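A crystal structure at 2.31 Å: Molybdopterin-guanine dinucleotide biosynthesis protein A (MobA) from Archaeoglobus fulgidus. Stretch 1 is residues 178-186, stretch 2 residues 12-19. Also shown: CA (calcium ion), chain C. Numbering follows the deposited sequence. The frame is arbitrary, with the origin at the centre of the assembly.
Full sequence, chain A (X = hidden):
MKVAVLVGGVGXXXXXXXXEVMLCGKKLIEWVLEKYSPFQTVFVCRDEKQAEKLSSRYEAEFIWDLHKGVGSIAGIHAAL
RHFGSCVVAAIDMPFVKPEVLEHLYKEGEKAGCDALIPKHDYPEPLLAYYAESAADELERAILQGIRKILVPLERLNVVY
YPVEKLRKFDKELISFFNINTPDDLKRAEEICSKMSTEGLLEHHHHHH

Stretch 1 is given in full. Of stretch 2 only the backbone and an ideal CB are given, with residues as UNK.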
# COMPACT_ATOMS: atom_id res chain seq x y z
N ASN A 178 8.66 -5.86 -4.72
CA ASN A 178 7.85 -4.99 -5.56
C ASN A 178 7.93 -5.39 -7.02
O ASN A 178 8.94 -5.93 -7.47
CB ASN A 178 8.32 -3.54 -5.41
CG ASN A 178 7.75 -2.85 -4.18
OD1 ASN A 178 6.71 -2.19 -4.25
ND2 ASN A 178 8.43 -3.01 -3.05
N ILE A 179 6.85 -5.14 -7.75
CA ILE A 179 6.81 -5.42 -9.18
C ILE A 179 6.69 -4.11 -9.94
O ILE A 179 5.62 -3.50 -9.97
CB ILE A 179 5.61 -6.27 -9.58
CG1 ILE A 179 5.67 -7.63 -8.89
CG2 ILE A 179 5.57 -6.43 -11.09
CD1 ILE A 179 4.54 -8.57 -9.29
N ASN A 180 7.78 -3.66 -10.56
CA ASN A 180 7.76 -2.40 -11.31
C ASN A 180 8.33 -2.51 -12.72
O ASN A 180 7.91 -1.78 -13.62
CB ASN A 180 8.53 -1.31 -10.56
CG ASN A 180 7.99 -1.05 -9.17
OD1 ASN A 180 8.10 -1.89 -8.27
ND2 ASN A 180 7.39 0.13 -8.98
N THR A 181 9.28 -3.42 -12.92
CA THR A 181 9.93 -3.57 -14.22
C THR A 181 9.95 -4.99 -14.79
O THR A 181 9.68 -5.96 -14.09
CB THR A 181 11.38 -3.09 -14.13
OG1 THR A 181 12.03 -3.76 -13.05
CG2 THR A 181 11.43 -1.61 -13.90
N PRO A 182 10.29 -5.14 -16.08
CA PRO A 182 10.34 -6.45 -16.73
C PRO A 182 11.03 -7.55 -15.92
O PRO A 182 10.54 -8.68 -15.86
CB PRO A 182 11.04 -6.16 -18.04
CG PRO A 182 10.52 -4.78 -18.37
CD PRO A 182 10.65 -4.07 -17.03
N ASP A 183 12.18 -7.24 -15.32
CA ASP A 183 12.88 -8.24 -14.52
C ASP A 183 12.06 -8.71 -13.29
O ASP A 183 12.27 -9.81 -12.79
CB ASP A 183 14.26 -7.74 -14.09
CG ASP A 183 14.22 -6.36 -13.45
OD1 ASP A 183 14.88 -6.18 -12.42
OD2 ASP A 183 13.55 -5.46 -13.98
N ASP A 184 11.14 -7.87 -12.82
CA ASP A 184 10.30 -8.23 -11.69
C ASP A 184 9.24 -9.26 -12.07
O ASP A 184 9.02 -10.20 -11.33
CB ASP A 184 9.60 -7.00 -11.11
CG ASP A 184 10.56 -6.01 -10.50
OD1 ASP A 184 11.62 -6.45 -10.01
OD2 ASP A 184 10.27 -4.79 -10.50
N LEU A 185 8.57 -9.07 -13.21
CA LEU A 185 7.56 -10.03 -13.65
C LEU A 185 8.18 -11.41 -13.78
O LEU A 185 7.58 -12.41 -13.40
CB LEU A 185 6.94 -9.63 -15.00
CG LEU A 185 5.82 -8.59 -14.99
CD1 LEU A 185 6.31 -7.37 -14.25
CD2 LEU A 185 5.40 -8.21 -16.40
N LYS A 186 9.40 -11.46 -14.31
CA LYS A 186 10.10 -12.72 -14.48
C LYS A 186 10.32 -13.37 -13.13
O LYS A 186 10.07 -14.56 -12.98
CB LYS A 186 11.44 -12.49 -15.17
CG LYS A 186 12.18 -13.76 -15.57
CD LYS A 186 13.45 -13.40 -16.36
CE LYS A 186 14.20 -14.62 -16.87
NZ LYS A 186 14.78 -15.43 -15.78
N UNK A 12 4.09 1.92 -15.72
CA UNK A 12 4.81 2.59 -16.80
C UNK A 12 5.88 1.69 -17.38
O UNK A 12 5.90 1.44 -18.59
CB UNK A 12 5.44 3.89 -16.30
N UNK A 13 6.77 1.20 -16.53
CA UNK A 13 7.84 0.33 -17.00
C UNK A 13 7.33 -1.05 -17.46
O UNK A 13 8.08 -1.79 -18.09
CB UNK A 13 8.88 0.15 -15.89
N UNK A 14 6.08 -1.39 -17.16
CA UNK A 14 5.54 -2.69 -17.59
C UNK A 14 4.52 -2.59 -18.73
O UNK A 14 3.99 -3.61 -19.18
CB UNK A 14 4.89 -3.39 -16.40
N UNK A 15 4.27 -1.37 -19.18
CA UNK A 15 3.34 -1.15 -20.28
C UNK A 15 1.92 -1.66 -20.11
O UNK A 15 1.33 -2.17 -21.06
CB UNK A 15 3.92 -1.79 -21.54
N UNK A 16 1.37 -1.50 -18.91
CA UNK A 16 0.01 -1.92 -18.63
C UNK A 16 -0.34 -1.65 -17.17
O UNK A 16 0.52 -1.74 -16.29
CB UNK A 16 -0.17 -3.40 -18.96
N UNK A 17 -1.60 -1.31 -16.91
CA UNK A 17 -2.03 -1.01 -15.55
C UNK A 17 -1.69 -2.16 -14.62
O UNK A 17 -1.86 -3.33 -14.96
CB UNK A 17 -3.53 -0.72 -15.51
N UNK A 18 -1.20 -1.81 -13.44
CA UNK A 18 -0.80 -2.81 -12.47
C UNK A 18 -1.87 -3.85 -12.17
O UNK A 18 -1.57 -5.04 -12.04
CB UNK A 18 -0.39 -2.12 -11.17
N UNK A 19 -3.12 -3.40 -12.06
CA UNK A 19 -4.23 -4.29 -11.75
C UNK A 19 -4.39 -5.41 -12.77
O UNK A 19 -4.76 -6.54 -12.43
CB UNK A 19 -5.53 -3.49 -11.66
CA CA C . 12.46 -4.30 -8.72

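Position 12 opens a type I beta turn that closes at position 15. Its ideal CB has no atom of stretch 1 within 5.5 Å, so a polar or charged residue would do well. The deposited residue is Arg 12, whose side chain leads away from stretch 1.

At position 13 the CA-to-CB bond points toward stretch 1, and CA of this residue is 5.2 Å from CA of Thr 181. The ideal CB lies 3.1 Å from O of Asn 180 and 3.7 Å from CG2 of Thr 181. Beyond it stretch 1 offers the Thr 181 methyl and the Pro 182 ring, surfaces suited to an aliphatic residue or to a long chain that can lie along them. Arg 13 takes the second course. Its chain bends (chi1 and chi2 both m) and brings NH2 to 3.3 Å from CG2 of Thr 181 and NH1 to 3.7 Å from CD of Pro 182. These are packing contacts, oblique to the guanidinium, with no hydrogen bond to stretch 1.

Position 14 points sideways, with its ideal CB 4.7 Å from CD1 of Leu 185. Space beside a leucine methyl suits Val, Ile, Leu or Met. Ile 14 fills it: CG2 packs 3.5 Å from CD1 of Leu 185, while CD1 reaches 3.1 Å from O of Asn 180.

Position 15 has phi/psi of 58/40, and positive phi favours glycine, although Asn or Asp could also adopt it. Gly 15 ends the turn, its N making a weak hydrogen bond to O of Arg 12 (3.3 Å).

Positions 16 and 17 have ideal CB atoms beyond reach of stretch 1, leaving the choice wide. Met 16, present as selenomethionine, comes no closer than 5.0 Å, from its CE to CD2 of Leu 185; Glu 17 stays remote.

At position 18 the CB is out of range and points sideways, so only a long side chain could bridge the gap. The carbonyl of Ile 179 and the amide side chain of Asn 180 make a polar end plausible: Lys, Arg or Gln. Lys 18 bends at chi2 (p) to bring CE 2.9 Å from O of Ile 179. Its NZ lies 3.4 Å from O of Ile 179, but the angle is too poor for a hydrogen bond; NZ is satisfied elsewhere in the structure.

Position 19 is unconstrained by stretch 1, and Thr 19 makes no contact with it.

Stretch 2 12-19: RRIGMEKT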
# COMPACT_ATOMS: atom_id res chain seq x y z
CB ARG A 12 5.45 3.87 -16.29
CG ARG A 12 5.50 4.95 -17.34
CD ARG A 12 4.71 6.15 -16.87
NE ARG A 12 3.82 6.65 -17.91
CZ ARG A 12 2.89 7.57 -17.70
NH1 ARG A 12 2.72 8.09 -16.49
NH2 ARG A 12 2.12 7.97 -18.70
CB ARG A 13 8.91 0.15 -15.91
CG ARG A 13 9.79 1.37 -15.59
CD ARG A 13 10.54 1.91 -16.82
NE ARG A 13 10.90 0.83 -17.73
CZ ARG A 13 11.88 -0.05 -17.53
NH1 ARG A 13 12.12 -1.00 -18.43
NH2 ARG A 13 12.64 0.03 -16.45
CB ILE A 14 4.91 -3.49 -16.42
CG1 ILE A 14 4.08 -2.58 -15.53
CG2 ILE A 14 6.01 -4.18 -15.63
CD1 ILE A 14 4.92 -1.71 -14.60
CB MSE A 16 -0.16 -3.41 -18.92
CG MSE A 16 0.64 -4.31 -18.00
SE MSE A 16 0.13 -6.16 -18.22
CE MSE A 16 1.60 -6.72 -19.36
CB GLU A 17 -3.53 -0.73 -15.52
CG GLU A 17 -3.88 0.64 -16.07
CD GLU A 17 -5.35 0.94 -15.98
OE1 GLU A 17 -5.90 0.92 -14.86
OE2 GLU A 17 -5.96 1.21 -17.04
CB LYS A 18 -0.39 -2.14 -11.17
CG LYS A 18 1.00 -2.50 -10.71
CD LYS A 18 2.04 -1.75 -11.50
CE LYS A 18 3.38 -1.86 -10.82
NZ LYS A 18 4.21 -0.67 -11.09
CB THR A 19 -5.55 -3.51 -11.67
OG1 THR A 19 -5.79 -2.83 -12.91
CG2 THR A 19 -5.49 -2.48 -10.56
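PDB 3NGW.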